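Local coordinates for protein phenol hydroxylase component phO (Pseudomonas stutzeri, PDB 3U52) that probably serves as a small ubiquitin-like accessory subunit of a multicomponent phenol hydroxylase, packing against other chains of the enzyme complex that oxidises phenol, at residues L34-C37 with A38-L42; G47-F50 with S51-V54; E56-K59 with P60-A64; A89-L93 with K94-I98. One frame throughout, in Å; residues are numbered along the deposited sequence.

Contact 1: L34-C37 with A38-L42; sequences LLFC and APFAL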
# COMPACT_ATOMS: atom_id res chain seq x y z
N LEU E 34 13.71 46.47 17.60
CA LEU E 34 13.50 45.01 17.53
C LEU E 34 13.75 44.50 16.12
O LEU E 34 13.64 43.30 15.86
CB LEU E 34 12.10 44.61 18.04
CG LEU E 34 11.96 44.83 19.56
CD1 LEU E 34 10.51 44.79 19.95
CD2 LEU E 34 12.80 43.80 20.26
N LEU E 35 14.12 45.41 15.21
CA LEU E 35 14.70 44.97 13.95
C LEU E 35 15.78 43.89 14.18
O LEU E 35 15.88 42.91 13.39
CB LEU E 35 15.25 46.17 13.12
CG LEU E 35 16.04 45.89 11.80
CD1 LEU E 35 15.25 45.26 10.64
CD2 LEU E 35 16.77 47.14 11.28
N PHE E 36 16.59 44.08 15.23
CA PHE E 36 17.56 43.08 15.66
C PHE E 36 16.76 42.33 16.71
O PHE E 36 16.40 42.90 17.76
CB PHE E 36 18.78 43.77 16.29
CG PHE E 36 19.37 44.77 15.40
CD1 PHE E 36 19.24 46.13 15.69
CD2 PHE E 36 20.02 44.38 14.22
CE1 PHE E 36 19.75 47.09 14.82
CE2 PHE E 36 20.53 45.34 13.34
CZ PHE E 36 20.40 46.70 13.66
N CYS E 37 16.45 41.08 16.45
CA CYS E 37 15.53 40.34 17.31
C CYS E 37 15.97 40.17 18.75
O CYS E 37 15.11 40.09 19.63
CB CYS E 37 15.27 38.97 16.71
SG CYS E 37 16.77 37.93 16.70
N ALA E 38 17.30 40.12 19.01
CA ALA E 38 17.84 39.84 20.34
C ALA E 38 19.05 40.76 20.63
O ALA E 38 19.64 41.35 19.70
CB ALA E 38 18.29 38.35 20.40
N PRO E 39 19.43 40.88 21.92
CA PRO E 39 20.66 41.54 22.24
C PRO E 39 21.83 40.93 21.49
O PRO E 39 21.85 39.71 21.27
CB PRO E 39 20.81 41.30 23.75
CG PRO E 39 19.40 41.17 24.24
CD PRO E 39 18.74 40.41 23.13
N PHE E 40 22.77 41.76 21.09
CA PHE E 40 23.98 41.30 20.42
C PHE E 40 24.87 40.59 21.40
O PHE E 40 24.99 41.02 22.54
CB PHE E 40 24.74 42.48 19.87
CG PHE E 40 23.99 43.28 18.84
CD1 PHE E 40 23.47 42.68 17.70
CD2 PHE E 40 23.87 44.65 19.00
CE1 PHE E 40 22.82 43.43 16.73
CE2 PHE E 40 23.20 45.42 18.02
CZ PHE E 40 22.68 44.80 16.90
N ALA E 41 25.50 39.51 20.96
CA ALA E 41 26.54 38.83 21.74
C ALA E 41 27.85 39.13 21.05
O ALA E 41 28.07 38.76 19.89
CB ALA E 41 26.31 37.33 21.79
N LEU E 42 28.72 39.84 21.76
CA LEU E 42 29.99 40.27 21.19
C LEU E 42 31.21 39.63 21.92
O LEU E 42 31.12 39.30 23.12
CB LEU E 42 30.07 41.80 21.25
CG LEU E 42 28.80 42.54 20.80
CD1 LEU E 42 28.83 43.96 21.40
CD2 LEU E 42 28.74 42.62 19.29
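The Phe36 ring carries the CZ corner of Phe40, four residues on, over one of its faces, where the loop leaving strand 24-29 turns into strand 40-44. Starting at the backbone, Phe36 CB is already 4.1 Å from Phe40 CE1. The next atom, Phe36 CG, makes the closest side-chain approach, 3.6 Å from Phe40 CZ. Both ortho carbons remain in touch, with Phe36 CD2 3.8 Å and CD1 3.9 Å from the same Phe40 CZ, placing that corner toward the rim. Farther out the ring draws away from Phe40, and Phe36 CE2 and CZ reach Ala61 and Thr62 of helix 50-62. The planes meet obliquely at 59° with centroids 5.1 Å apart. Each ring swings beside its own backbone N, with CG anti to the carbonyl carbon (chi1 -54° for Phe36 and -61° for Phe40). An alanine in place of Phe36 would probably leave the CZ corner of Phe40 without the ring face it rests on and open a gap beside Ala61 and Thr62. Cys37 SG adds a looser contact 4.0 Å from Ala38 CB, and the Cys37 side chain also packs on a polar side chain of another protein chain. Apolar and buried, the contact relies on the fit of two rings, not on polar bonds, to hold the loop against the start of strand 40-44, with helix 50-62 packed on both rings.

Contact 2: G47-F50 with S51-V54; sequences GMTF and SALV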
# COMPACT_ATOMS: atom_id res chain seq x y z
N GLY E 47 40.78 45.19 27.11
CA GLY E 47 41.58 46.40 27.06
C GLY E 47 41.09 47.51 26.13
O GLY E 47 41.58 48.65 26.23
N MET E 48 40.14 47.22 25.24
CA MET E 48 39.71 48.26 24.30
C MET E 48 38.97 49.35 25.07
O MET E 48 38.45 49.10 26.14
CB MET E 48 38.86 47.68 23.17
CG MET E 48 37.39 47.44 23.53
SD MET E 48 36.42 46.60 22.23
CE MET E 48 36.58 47.65 20.82
N THR E 49 38.97 50.56 24.54
CA THR E 49 38.34 51.68 25.25
C THR E 49 36.83 51.65 25.00
O THR E 49 36.38 51.10 24.01
CB THR E 49 38.89 53.05 24.78
OG1 THR E 49 38.65 53.22 23.38
CG2 THR E 49 40.40 53.17 25.01
N PHE E 50 36.06 52.24 25.90
CA PHE E 50 34.63 52.36 25.67
C PHE E 50 34.33 53.06 24.34
O PHE E 50 33.40 52.65 23.66
CB PHE E 50 33.91 53.05 26.83
CG PHE E 50 32.43 52.75 26.85
CD1 PHE E 50 31.55 53.53 26.08
CD2 PHE E 50 31.93 51.66 27.55
CE1 PHE E 50 30.16 53.24 26.05
CE2 PHE E 50 30.57 51.38 27.53
CZ PHE E 50 29.69 52.17 26.78
N SER E 51 35.10 54.07 23.94
CA SER E 51 34.82 54.75 22.68
C SER E 51 35.17 53.88 21.46
O SER E 51 34.51 54.00 20.42
CB SER E 51 35.51 56.13 22.61
OG SER E 51 36.93 55.97 22.70
N ALA E 52 36.17 53.00 21.59
CA ALA E 52 36.46 52.03 20.51
C ALA E 52 35.31 50.98 20.35
O ALA E 52 34.96 50.63 19.22
CB ALA E 52 37.81 51.33 20.75
N LEU E 53 34.73 50.53 21.46
CA LEU E 53 33.58 49.61 21.45
C LEU E 53 32.42 50.21 20.66
O LEU E 53 31.87 49.56 19.77
CB LEU E 53 33.11 49.29 22.86
CG LEU E 53 31.75 48.57 22.96
CD1 LEU E 53 31.92 47.09 22.55
CD2 LEU E 53 31.19 48.72 24.38
N VAL E 54 32.09 51.46 20.96
CA VAL E 54 31.08 52.18 20.24
C VAL E 54 31.41 52.36 18.78
O VAL E 54 30.61 51.94 17.92
CB VAL E 54 30.82 53.53 20.88
CG1 VAL E 54 29.95 54.38 19.99
CG2 VAL E 54 30.22 53.32 22.25
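Thr49 OG1 accepts a hydrogen bond from Ala52 N (3.1 Å, N-H...O angle 150°), which makes Thr49 the N-cap of helix 50-62. Its hydroxyl reaches that amide because OG1 sits between the backbone N and the carbonyl carbon (chi1 60°), turned in over the helix start. The first helical backbone bonds follow: Leu53 N donates to Thr49 O at 3.1 Å and Val54 N to Phe50 O at 3.2 Å. A valine in place of Thr49 would probably leave the Ala52 amide without its acceptor and fray the first turn. Ser51 OG is bonded outside this stretch, to Ala89 O. The helix opened here is the one that crosses the sheet of the ubiquitin-like beta-grasp fold, and its start carries a hydrophobic staple: Met48, just before the cap, packs on Leu53, with Met48 SD 4.3 Å from Leu53 CB. The thioether bends at its end, chi3 -57°, and brings Met48 CE alongside the backbone of the first turn, 3.9 Å from Ala52 CB. The Phe50 ring points the other way, into the core. Leu53 CD2 lies over one of its faces near the rim, 4.2 Å from Phe50 CE2, while Val54 CG2 approaches Phe50 CE1 obliquely at 3.8 Å. Trp78 meets the same ring edge-to-face, and Leu104 of strand 102-107 touches both Phe50 and Leu53.

Contact 3: E56-K59 with P60-A64; sequences EILK and PATAA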
# COMPACT_ATOMS: atom_id res chain seq x y z
N GLU E 56 33.91 51.07 16.76
CA GLU E 56 34.38 49.95 15.96
C GLU E 56 33.39 48.76 15.91
O GLU E 56 33.40 47.99 14.94
CB GLU E 56 35.75 49.44 16.44
CG GLU E 56 36.93 50.45 16.47
CD GLU E 56 38.20 49.83 17.08
OE1 GLU E 56 39.19 50.57 17.34
OE2 GLU E 56 38.21 48.60 17.31
N ILE E 57 32.60 48.59 16.96
CA ILE E 57 31.71 47.43 17.08
C ILE E 57 30.23 47.79 17.10
O ILE E 57 29.48 47.30 16.24
CB ILE E 57 32.06 46.53 18.27
CG1 ILE E 57 33.53 46.13 18.19
CG2 ILE E 57 31.20 45.26 18.25
CD1 ILE E 57 34.04 45.50 19.41
N LEU E 58 29.81 48.64 18.02
CA LEU E 58 28.38 48.95 18.15
C LEU E 58 27.77 49.68 16.94
O LEU E 58 26.71 49.32 16.43
CB LEU E 58 28.13 49.68 19.47
CG LEU E 58 26.70 49.68 19.99
CD1 LEU E 58 26.20 48.21 20.15
CD2 LEU E 58 26.59 50.47 21.33
N LYS E 59 28.44 50.70 16.44
CA LYS E 59 27.98 51.41 15.25
C LYS E 59 27.82 50.52 13.97
O LYS E 59 26.78 50.56 13.33
CB LYS E 59 28.93 52.60 15.00
CG LYS E 59 28.24 53.91 14.76
CD LYS E 59 27.47 54.39 15.98
CE LYS E 59 26.19 55.16 15.58
NZ LYS E 59 26.26 56.07 14.38
N PRO E 60 28.86 49.76 13.58
CA PRO E 60 28.69 48.74 12.51
C PRO E 60 27.59 47.71 12.72
O PRO E 60 26.86 47.42 11.80
CB PRO E 60 30.05 48.04 12.50
CG PRO E 60 30.99 49.12 12.89
CD PRO E 60 30.26 49.82 14.01
N ALA E 61 27.48 47.16 13.93
CA ALA E 61 26.44 46.17 14.28
C ALA E 61 25.01 46.72 14.06
O ALA E 61 24.08 45.97 13.68
CB ALA E 61 26.63 45.71 15.75
N THR E 62 24.83 48.03 14.25
CA THR E 62 23.47 48.59 14.23
C THR E 62 23.14 49.31 12.93
O THR E 62 22.04 49.85 12.78
CB THR E 62 23.20 49.57 15.41
OG1 THR E 62 24.08 50.69 15.31
CG2 THR E 62 23.39 48.92 16.77
N ALA E 63 24.08 49.28 11.97
CA ALA E 63 23.99 50.12 10.78
C ALA E 63 22.75 49.89 9.94
O ALA E 63 22.31 50.80 9.26
CB ALA E 63 25.29 50.00 9.92
N ALA E 64 22.15 48.70 10.01
CA ALA E 64 20.98 48.36 9.18
C ALA E 64 19.71 49.11 9.59
O ALA E 64 18.77 49.19 8.80
CB ALA E 64 20.71 46.85 9.20
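Pro60 has no amide hydrogen to give to Glu56 O, and the helix kinks where that bond is missing. The ring fills the place instead: Pro60 CG stands 3.4 Å from Glu56 O. Just upstream, residues 56-58 form a wider pi-type turn, so a broadened coil and a proline break fall within one turn of each other. Regular spacing resumes at once, with Ala61 N donating to Ile57 O at 3.1 Å in a fairly straight bond (N-H...O angle 160°). The next amide is held less firmly, since Thr62 N divides itself between Leu58 O at 3.2 Å and Lys59 O at 3.3 Å, both weak. This is the C-terminal part of the single helix of the beta-grasp fold, and its inner side leans on the sheet, Ile57 touching Leu42 and Val44 of strand 40-44. Packing at the proline is tight: Lys59 CB and Pro60 CD are only 3.2 Å apart, closer than a usual carbon contact. From there the Lys59 chain folds away, bent at chi2, chi3 and chi4, and its ammonium NZ is hydrogen-bonded to Ser68 O. Thr62 OG1 is hydrogen-bonded to Ser68 OG, so two side chains of this helix end fasten the loop beyond it. With CG2 anti to its carbonyl carbon, Thr62 lays that methyl 3.4 Å from Leu58 O. Ala61 CB comes back over the preceding turn, 3.3 Å from Ile57 O, and the same residue packs on a polar side chain of another protein chain.

Contact 4: A89-L93 with K94-I98; sequences ADASL and KEQGI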
# COMPACT_ATOMS: atom_id res chain seq x y z
N ALA E 89 34.73 57.38 28.11
CA ALA E 89 35.11 57.11 26.73
C ALA E 89 36.55 56.57 26.55
O ALA E 89 36.77 55.64 25.80
CB ALA E 89 34.90 58.35 25.89
N ASP E 90 37.52 57.15 27.25
CA ASP E 90 38.92 56.86 26.99
C ASP E 90 39.47 55.77 27.93
O ASP E 90 40.65 55.46 27.88
CB ASP E 90 39.75 58.17 27.08
CG ASP E 90 39.50 59.14 25.90
OD1 ASP E 90 39.58 58.72 24.71
OD2 ASP E 90 39.24 60.36 26.14
N ALA E 91 38.62 55.19 28.77
CA ALA E 91 39.01 54.11 29.71
C ALA E 91 38.65 52.72 29.17
O ALA E 91 37.63 52.54 28.50
CB ALA E 91 38.37 54.32 31.02
N SER E 92 39.49 51.73 29.49
CA SER E 92 39.27 50.38 28.99
C SER E 92 37.94 49.81 29.53
O SER E 92 37.38 50.30 30.52
CB SER E 92 40.45 49.46 29.34
OG SER E 92 40.34 48.96 30.66
N LEU E 93 37.45 48.78 28.87
CA LEU E 93 36.24 48.08 29.34
C LEU E 93 36.45 47.54 30.75
O LEU E 93 35.63 47.74 31.64
CB LEU E 93 35.87 46.95 28.35
CG LEU E 93 34.88 47.27 27.21
CD1 LEU E 93 34.74 48.74 26.79
CD2 LEU E 93 35.09 46.36 26.01
N LYS E 94 37.58 46.86 30.96
CA LYS E 94 37.87 46.18 32.21
C LYS E 94 38.01 47.15 33.42
O LYS E 94 37.51 46.87 34.51
CB LYS E 94 39.13 45.33 32.06
CG LYS E 94 39.49 44.55 33.31
CD LYS E 94 40.68 43.64 33.11
CE LYS E 94 40.70 42.56 34.20
NZ LYS E 94 41.77 41.52 34.03
N GLU E 95 38.70 48.28 33.23
CA GLU E 95 38.87 49.25 34.33
C GLU E 95 37.57 49.92 34.80
O GLU E 95 37.45 50.31 35.96
CB GLU E 95 39.99 50.26 34.06
CG GLU E 95 39.89 51.02 32.79
CD GLU E 95 40.99 52.08 32.64
OE1 GLU E 95 41.86 51.94 31.74
OE2 GLU E 95 40.97 53.05 33.43
N GLN E 96 36.58 50.02 33.92
CA GLN E 96 35.29 50.52 34.36
C GLN E 96 34.26 49.46 34.81
O GLN E 96 33.11 49.78 35.07
CB GLN E 96 34.72 51.55 33.38
CG GLN E 96 34.65 51.13 31.95
CD GLN E 96 34.52 52.30 31.02
OE1 GLN E 96 35.24 52.41 30.05
NE2 GLN E 96 33.59 53.18 31.31
N GLY E 97 34.69 48.20 34.94
CA GLY E 97 33.82 47.19 35.55
C GLY E 97 32.95 46.41 34.57
O GLY E 97 32.01 45.70 34.97
N ILE E 98 33.24 46.55 33.28
CA ILE E 98 32.51 45.79 32.25
C ILE E 98 33.23 44.44 32.13
O ILE E 98 34.25 44.32 31.46
CB ILE E 98 32.45 46.59 30.94
CG1 ILE E 98 31.64 47.88 31.16
CG2 ILE E 98 31.80 45.78 29.78
CD1 ILE E 98 31.89 48.91 30.07
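Glu95 folds back alongside Ser92, its CG 3.0 Å from Ser92 OG. The two residues exchange bonds in the reciprocal pattern of a capping box, here around a single turn: Glu95 N donates to Ser92 OG at 3.1 Å, nearly straight at 167°, and Ser92 N donates weakly to Glu95 OE1 at 3.3 Å. The two side chains can face each other because OG and CG each stand between their own backbone N and carbonyl carbon (chi1 83° and 54°). The stretch closes as a Schellman motif. Here Ile98 N bonds back to Leu93 O at 3.1 Å, and within it Gly97 N donates to Lys94 O, completing the type I turn of Lys94 to Gly97. Gly97 holds a positive phi, where a CB would be jammed against the Gln96 carbonyl oxygen. Leu93 O takes a second, weak bond from Gln96 N, so one carbonyl gathers two amides. This compact loop leads toward strand 102-107, and its apolar side turns to the helix start, with Leu93 on Met48 and both Leu93 and Ile98 on Phe50. Between those two aliphatic side chains, Leu93 CG lies 4.3 Å from Ile98 CG2.

Along the chain the four contacts come in series. Contact 1 enters strand 40-44, an outermost strand within this chain; contacts 2 and 3 are the start and the C-terminal part of helix 50-62; contact 4 lies in the loop before strand 102-107. Contacts 2 and 3, centres about 13 Å apart, are joined by probable backbone bonds from Leu58 N to Leu53 O and Lys59 N to Val54 O. Centre to centre, contact 4 lies about 8 Å from contact 2, and contact 1 about 11 Å from contact 3. A loop thus packs at each end of the helix, the centres of contacts 1 and 4 some 22 Å apart; of the four, only contacts 1 and 3 touch another protein chain.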